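Local coordinates for periplasmic oligopeptide-binding protein (Burkholderia pseudomallei, PDB 3ZS6), which probably captures peptides in the periplasm and delivers them to an ABC transporter for uptake across the inner membrane, at residues 89-92 with 96-99; 104-109 with 419-424; 112-115 with 120-123. One frame throughout, in Å; residues are numbered along the deposited sequence.

Contact 1 (89-92 with 96-99)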
loop_
_atom_site.group_PDB
_atom_site.type_symbol
_atom_site.label_atom_id
_atom_site.label_comp_id
_atom_site.label_asym_id
_atom_site.label_seq_id
_atom_site.Cartn_x
_atom_site.Cartn_y
_atom_site.Cartn_z
ATOM N N TRP A 89 -9.919 3.203 16.800
ATOM C CA TRP A 89 -8.488 3.473 16.894
ATOM C C TRP A 89 -7.839 2.787 18.101
ATOM O O TRP A 89 -6.727 2.265 17.993
ATOM C CB TRP A 89 -8.206 4.984 16.901
ATOM C CG TRP A 89 -8.538 5.653 15.593
ATOM C CD1 TRP A 89 -9.337 5.157 14.596
ATOM C CD2 TRP A 89 -8.072 6.930 15.135
ATOM N NE1 TRP A 89 -9.404 6.054 13.551
ATOM C CE2 TRP A 89 -8.637 7.150 13.857
ATOM C CE3 TRP A 89 -7.233 7.909 15.679
ATOM C CZ2 TRP A 89 -8.398 8.318 13.119
ATOM C CZ3 TRP A 89 -6.994 9.072 14.941
ATOM C CH2 TRP A 89 -7.570 9.260 13.675
ATOM N N GLN A 90 -8.530 2.782 19.239
ATOM C CA GLN A 90 -8.050 2.058 20.415
ATOM C C GLN A 90 -7.919 0.563 20.073
ATOM O O GLN A 90 -6.938 -0.097 20.433
ATOM C CB GLN A 90 -9.000 2.252 21.608
ATOM C CG GLN A 90 -8.921 3.631 22.289
ATOM C CD GLN A 90 -9.908 3.771 23.440
ATOM O OE1 GLN A 90 -10.649 2.840 23.747
ATOM N NE2 GLN A 90 -9.924 4.941 24.079
ATOM N N ARG A 91 -8.914 0.046 19.361
ATOM C CA ARG A 91 -8.930 -1.354 18.937
ATOM C C ARG A 91 -7.742 -1.672 18.016
ATOM O O ARG A 91 -7.063 -2.687 18.176
ATOM C CB ARG A 91 -10.258 -1.654 18.236
ATOM C CG ARG A 91 -10.376 -3.044 17.626
ATOM C CD ARG A 91 -11.777 -3.239 17.074
ATOM N NE ARG A 91 -11.980 -4.573 16.530
ATOM C CZ ARG A 91 -11.967 -4.868 15.233
ATOM N NH1 ARG A 91 -11.753 -3.916 14.325
ATOM N NH2 ARG A 91 -12.169 -6.117 14.845
ATOM N N LEU A 92 -7.493 -0.784 17.061
ATOM C CA LEU A 92 -6.361 -0.916 16.156
ATOM C C LEU A 92 -5.029 -0.940 16.909
ATOM O O LEU A 92 -4.138 -1.740 16.597
ATOM C CB LEU A 92 -6.366 0.235 15.144
ATOM C CG LEU A 92 -5.256 0.225 14.084
ATOM C CD1 LEU A 92 -5.332 -1.037 13.230
ATOM C CD2 LEU A 92 -5.337 1.459 13.204
ATOM N N LYS A 96 -3.672 -6.904 21.465
ATOM C CA LYS A 96 -4.521 -8.089 21.552
ATOM C C LYS A 96 -5.380 -8.253 20.303
ATOM O O LYS A 96 -5.816 -9.359 19.986
ATOM C CB LYS A 96 -5.366 -8.081 22.830
ATOM C CG LYS A 96 -4.575 -8.527 24.067
ATOM C CD LYS A 96 -5.352 -8.306 25.353
ATOM C CE LYS A 96 -4.445 -8.472 26.568
ATOM N NZ LYS A 96 -5.181 -8.189 27.843
ATOM N N THR A 97 -5.596 -7.155 19.583
ATOM C CA THR A 97 -6.308 -7.205 18.306
ATOM C C THR A 97 -5.483 -7.913 17.228
ATOM O O THR A 97 -6.034 -8.545 16.326
ATOM C CB THR A 97 -6.669 -5.791 17.804
ATOM O OG1 THR A 97 -7.494 -5.122 18.772
ATOM C CG2 THR A 97 -7.401 -5.863 16.467
ATOM N N GLY A 98 -4.161 -7.786 17.310
ATOM C CA GLY A 98 -3.278 -8.424 16.346
ATOM C C GLY A 98 -3.254 -7.783 14.964
ATOM O O GLY A 98 -3.009 -8.465 13.968
ATOM N N SER A 99 -3.510 -6.478 14.887
ATOM C CA SER A 99 -3.413 -5.776 13.599
ATOM C C SER A 99 -1.984 -5.774 13.061
ATOM O O SER A 99 -1.031 -5.543 13.807
ATOM C CB SER A 99 -3.878 -4.329 13.712
ATOM O OG SER A 99 -3.769 -3.667 12.449
HETATM O O HOH W 1 -3.392 -4.492 16.955
#
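With chi1 of Thr-97 at -59°, OG1 lies beside the backbone N and trans to the carbonyl carbon, a setting that aims the hydroxyl at the carbonyl oxygen of Arg-91. The methyl CG2 shares the approach but stays farther back from that oxygen. Ser-99 uses a different rotation: its OG is anti to the backbone N (chi1 180°), which brings the hydroxyl up to the methyl CD1 of Leu-92. The arrangement closes off the C-terminal end of helix 82-93, in a solute-binding protein of family 5, where the chain turns back on the last helical carbonyls. The threonine hydroxyl donates to Arg-91 O across a short 2.5 Å from OG1, with a C=O...OG1 angle of 137° and a clear tilt out of the carbonyl plane. The next carbonyl is reached indirectly: a water donates to Leu-92 O at 2.9 Å and accepts from Ser-99 N at 2.9 Å. Gly-98, with positive phi, makes the bend between these two grips. The extended Arg-91 side chain crosses that of Thr-97 at about a right angle, its CG lying 3.7 Å from Thr-97 OG1, and goes on to a salt bridge with Asp-19. The hydroxyl of Ser-99 is likewise engaged beyond the helix end, hydrogen-bonding with Ala-21 O and Tyr-101 N. Leu-92 CD1 packs on Ser-99 CB at 3.6 Å and lies close beside the hydroxyl, 3.2 Å from Ser-99 OG.

Contact 2 (104-109 with 419-424)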
loop_
_atom_site.group_PDB
_atom_site.type_symbol
_atom_site.label_atom_id
_atom_site.label_comp_id
_atom_site.label_asym_id
_atom_site.label_seq_id
_atom_site.Cartn_x
_atom_site.Cartn_y
_atom_site.Cartn_z
ATOM N N LEU A 104 -0.326 3.287 11.001
ATOM C CA LEU A 104 -1.117 4.503 10.803
ATOM C C LEU A 104 -1.531 5.187 12.106
ATOM O O LEU A 104 -1.617 6.412 12.165
ATOM C CB LEU A 104 -2.361 4.234 9.938
ATOM C CG LEU A 104 -2.087 4.070 8.442
ATOM C CD1 LEU A 104 -3.390 3.941 7.654
ATOM C CD2 LEU A 104 -1.257 5.228 7.927
ATOM N N VAL A 105 -1.779 4.403 13.149
ATOM C CA VAL A 105 -2.184 4.979 14.424
ATOM C C VAL A 105 -0.953 5.344 15.253
ATOM O O VAL A 105 -1.046 5.993 16.292
ATOM C CB VAL A 105 -3.104 4.023 15.209
ATOM C CG1 VAL A 105 -2.284 2.915 15.866
ATOM C CG2 VAL A 105 -3.917 4.795 16.243
ATOM N N GLU A 106 0.213 4.952 14.761
ATOM C CA GLU A 106 1.453 5.146 15.499
ATOM C C GLU A 106 1.778 6.622 15.744
ATOM O O GLU A 106 2.483 6.951 16.701
ATOM C CB GLU A 106 2.612 4.457 14.774
ATOM C CG GLU A 106 3.610 3.773 15.684
ATOM C CD GLU A 106 4.625 2.951 14.904
ATOM O OE1 GLU A 106 4.236 1.908 14.337
ATOM O OE2 GLU A 106 5.806 3.353 14.849
ATOM N N PHE A 107 1.267 7.511 14.895
ATOM C CA PHE A 107 1.525 8.943 15.069
ATOM C C PHE A 107 0.734 9.506 16.249
ATOM O O PHE A 107 1.061 10.570 16.779
ATOM C CB PHE A 107 1.177 9.741 13.805
ATOM C CG PHE A 107 2.040 9.425 12.616
ATOM C CD1 PHE A 107 2.935 8.368 12.642
ATOM C CD2 PHE A 107 1.956 10.197 11.467
ATOM C CE1 PHE A 107 3.726 8.081 11.538
ATOM C CE2 PHE A 107 2.745 9.919 10.363
ATOM C CZ PHE A 107 3.631 8.860 10.399
ATOM N N VAL A 108 -0.314 8.794 16.654
ATOM C CA VAL A 108 -1.166 9.264 17.739
ATOM C C VAL A 108 -0.500 9.110 19.107
ATOM O O VAL A 108 0.237 8.154 19.355
ATOM C CB VAL A 108 -2.534 8.570 17.724
ATOM C CG1 VAL A 108 -3.426 9.130 18.821
ATOM C CG2 VAL A 108 -3.190 8.749 16.359
ATOM N N LYS A 109 -0.773 10.072 19.985
ATOM C CA LYS A 109 -0.139 10.149 21.291
ATOM C C LYS A 109 -0.323 8.863 22.089
ATOM O O LYS A 109 -1.442 8.362 22.238
ATOM C CB LYS A 109 -0.684 11.353 22.069
ATOM C CG LYS A 109 0.065 11.667 23.347
ATOM C CD LYS A 109 1.546 11.895 23.073
ATOM C CE LYS A 109 2.257 12.476 24.288
ATOM N NZ LYS A 109 1.816 13.876 24.561
ATOM N N LEU A 419 8.589 0.947 6.102
ATOM C CA LEU A 419 9.183 -0.321 5.655
ATOM C C LEU A 419 10.502 -0.666 6.340
ATOM O O LEU A 419 10.940 -1.820 6.304
ATOM C CB LEU A 419 9.434 -0.289 4.148
ATOM C CG LEU A 419 8.215 -0.076 3.258
ATOM C CD1 LEU A 419 8.650 0.035 1.799
ATOM C CD2 LEU A 419 7.197 -1.207 3.463
ATOM N N ILE A 420 11.144 0.324 6.953
ATOM C CA ILE A 420 12.501 0.129 7.453
ATOM C C ILE A 420 12.747 0.600 8.890
ATOM O O ILE A 420 13.817 0.343 9.440
ATOM C CB ILE A 420 13.539 0.802 6.527
ATOM C CG1 ILE A 420 13.119 2.241 6.213
ATOM C CG2 ILE A 420 13.702 0.002 5.234
ATOM C CD1 ILE A 420 14.225 3.080 5.574
ATOM N N ARG A 421 11.773 1.283 9.492
ATOM C CA ARG A 421 11.886 1.706 10.896
ATOM C C ARG A 421 11.896 0.497 11.823
ATOM O O ARG A 421 11.099 -0.424 11.645
ATOM C CB ARG A 421 10.716 2.624 11.300
ATOM C CG ARG A 421 10.834 4.058 10.828
ATOM C CD ARG A 421 9.753 4.946 11.456
ATOM N NE ARG A 421 8.407 4.416 11.237
ATOM C CZ ARG A 421 7.739 3.675 12.118
ATOM N NH1 ARG A 421 8.285 3.370 13.294
ATOM N NH2 ARG A 421 6.522 3.240 11.828
ATOM N N CYS A 422 12.788 0.508 12.814
ATOM C CA CYS A 422 12.867 -0.566 13.802
ATOM C C CYS A 422 11.496 -0.842 14.395
ATOM O O CYS A 422 10.830 0.069 14.884
ATOM C CB CYS A 422 13.807 -0.182 14.950
ATOM S SG CYS A 422 15.542 0.050 14.517
ATOM N N GLY A 423 11.072 -2.099 14.368
ATOM C CA GLY A 423 9.839 -2.466 15.043
ATOM C C GLY A 423 8.528 -2.106 14.356
ATOM O O GLY A 423 7.457 -2.430 14.873
ATOM N N SER A 424 8.585 -1.449 13.201
ATOM C CA SER A 424 7.356 -1.128 12.469
ATOM C C SER A 424 6.595 -2.398 12.089
ATOM O O SER A 424 7.205 -3.407 11.729
ATOM C CB SER A 424 7.670 -0.334 11.204
ATOM O OG SER A 424 6.592 -0.410 10.297
#
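Glu-106 and Arg-421 reach toward each other from opposite directions and meet at a single carboxylate oxygen. OE2 of Glu-106 stands 2.9 Å from Arg-421 NH1 and 3.1 Å from Arg-421 NH2, so one acceptor is shared by both terminal nitrogens of the guanidinium. The salt bridge is short, but as hydrogen bonds its two arms are weak: the N-H...O angle is 125° at NH1 and similarly bent at NH2. Sharing one oxygen between the two nitrogens bends both bonds; the planes of carboxylate and guanidinium, 79° apart, also exclude a flat pairing of two oxygens with two nitrogens, and Glu-106 OE1 remains 3.6 Å from Arg-421 NH2. A bend at chi3 of the arginine swings the guanidinium round to this position, where NH2 also forms a salt bridge with Asp-418. The positive group is therefore shared between two acids. Away from this ionic point the contact is loose. The nearest alpha carbons, those of Glu-106 and Ser-424, are 9.1 Å apart, and both touching residues are partly exposed. Residues 421-424 form a type II beta turn, with Gly-423 at positive phi, Arg-421 O accepting from Ser-424 N, and Cys-422 joined to Cys-432 by a disulfide. Such a sparse ionic bridge between distant chain regions is consistent with a contact between lobes facing across the cleft of an OppA-like binding protein.

Contact 3 (112-115 with 120-123)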
loop_
_atom_site.group_PDB
_atom_site.type_symbol
_atom_site.label_atom_id
_atom_site.label_comp_id
_atom_site.label_asym_id
_atom_site.label_seq_id
_atom_site.Cartn_x
_atom_site.Cartn_y
_atom_site.Cartn_z
ATOM N N SER A 112 2.610 4.154 20.492
ATOM C CA SER A 112 3.785 3.282 20.600
ATOM C C SER A 112 3.770 2.437 21.874
ATOM O O SER A 112 3.940 1.214 21.831
ATOM C CB SER A 112 5.079 4.104 20.566
ATOM O OG SER A 112 5.248 4.744 19.316
ATOM N N ALA A 113 3.579 3.101 23.010
ATOM C CA ALA A 113 3.550 2.424 24.295
ATOM C C ALA A 113 2.429 1.384 24.339
ATOM O O ALA A 113 2.603 0.285 24.866
ATOM C CB ALA A 113 3.396 3.436 25.420
ATOM N N ILE A 114 1.280 1.734 23.781
ATOM C CA ILE A 114 0.140 0.827 23.760
ATOM C C ILE A 114 0.421 -0.414 22.902
ATOM O O ILE A 114 0.192 -1.543 23.326
ATOM C CB ILE A 114 -1.111 1.560 23.248
ATOM C CG1 ILE A 114 -1.528 2.637 24.256
ATOM C CG2 ILE A 114 -2.245 0.571 22.960
ATOM C CD1 ILE A 114 -2.453 3.699 23.670
ATOM N N ILE A 115 0.908 -0.185 21.688
ATOM C CA ILE A 115 1.301 -1.261 20.785
ATOM C C ILE A 115 2.305 -2.196 21.461
ATOM O O ILE A 115 2.262 -3.412 21.277
ATOM C CB ILE A 115 1.914 -0.682 19.497
ATOM C CG1 ILE A 115 0.830 0.048 18.700
ATOM C CG2 ILE A 115 2.593 -1.789 18.662
ATOM C CD1 ILE A 115 1.359 1.019 17.655
ATOM N N PRO A 120 -2.441 0.847 28.620
ATOM C CA PRO A 120 -3.738 0.364 28.144
ATOM C C PRO A 120 -4.226 1.190 26.956
ATOM O O PRO A 120 -3.906 2.373 26.863
ATOM C CB PRO A 120 -4.650 0.569 29.353
ATOM C CG PRO A 120 -4.021 1.699 30.104
ATOM C CD PRO A 120 -2.544 1.545 29.916
ATOM N N PRO A 121 -4.991 0.567 26.050
ATOM C CA PRO A 121 -5.530 1.232 24.854
ATOM C C PRO A 121 -6.301 2.521 25.187
ATOM O O PRO A 121 -6.320 3.450 24.380
ATOM C CB PRO A 121 -6.471 0.176 24.267
ATOM C CG PRO A 121 -5.890 -1.131 24.717
ATOM C CD PRO A 121 -5.381 -0.854 26.117
ATOM N N GLY A 122 -6.913 2.582 26.365
ATOM C CA GLY A 122 -7.632 3.777 26.773
ATOM C C GLY A 122 -6.777 5.036 26.826
ATOM O O GLY A 122 -7.306 6.152 26.816
ATOM N N ASP A 123 -5.457 4.861 26.875
ATOM C CA ASP A 123 -4.531 5.996 26.940
ATOM C C ASP A 123 -4.275 6.672 25.587
ATOM O O ASP A 123 -3.621 7.715 25.526
ATOM C CB ASP A 123 -3.190 5.571 27.554
ATOM C CG ASP A 123 -3.276 5.329 29.056
ATOM O OD1 ASP A 123 -4.290 5.716 29.677
ATOM O OD2 ASP A 123 -2.318 4.764 29.617
#
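The peptide group joining Pro-120 to Pro-121 presents one of its faces to Ile-114. Over that face the isoleucine lays two branches: Ile-114 CG2 stands roughly above Pro-121 N at 4.1 Å, and Ile-114 CG1 approaches the carbonyl end, 3.5 Å from Pro-120 O. In both prolines CB leaves CA away from the 112-115 segment. The ring of Pro-121 still brushes the contact at its margin, its CG lying 4.4 Å from Ile-114 CG2, whereas the closest part of Pro-121 to that methyl is CA, at 3.8 Å. The first torsion of Ile-114 (chi1 -67°) explains this division, because it sets CG1 beside the backbone N and CG2 beside the carbonyl carbon, spreading the two branches along the proline peptide. At the end of the longer branch, Ile-114 CD1 enters the inner side of the turn and comes within 4.0 Å of Asp-123 C, the carbonyl carbon. The turn is a short 3-10 segment, and its geometry is held by Asp-123 N donating to Pro-120 O over 2.9 Å; the same carbonyl oxygen that carries this bond also borders the isoleucine. OD2 of Asp-123 bonds to Gln-119 NE2, while Asp-123 O accepts from Asn-110 ND2 just ahead of the helix. Ile-114 also packs on Leu-124, extending the apolar contact past the turn. This is a local helix-to-strand connection, in which helix 111-115 packs on the 3-10 turn that leads into strand 126-128, an outermost strand of the five-stranded antiparallel sheet.

In the fold
The contacts cluster on one side of the chain's centre: the centres of contacts 1 and 3 lie about 10 Å apart, 2 and 3 about 13 Å, and 1 and 2 about 14 Å. Contact 1 comes first along the chain; contact 3 falls between the two halves of contact 2, which joins segments more than 300 residues apart. Helices 82-93 and 111-115 follow one another, and packing connects all three sites: Leu-92 meets Val-105, Gln-90 meets Pro-121, and Glu-106 meets Ile-115. Contacts 1 and 3 are local, each within a few residues of a helix end, while contact 2 ties this region to the loop after helix 414-417, probably across the peptide-binding cleft.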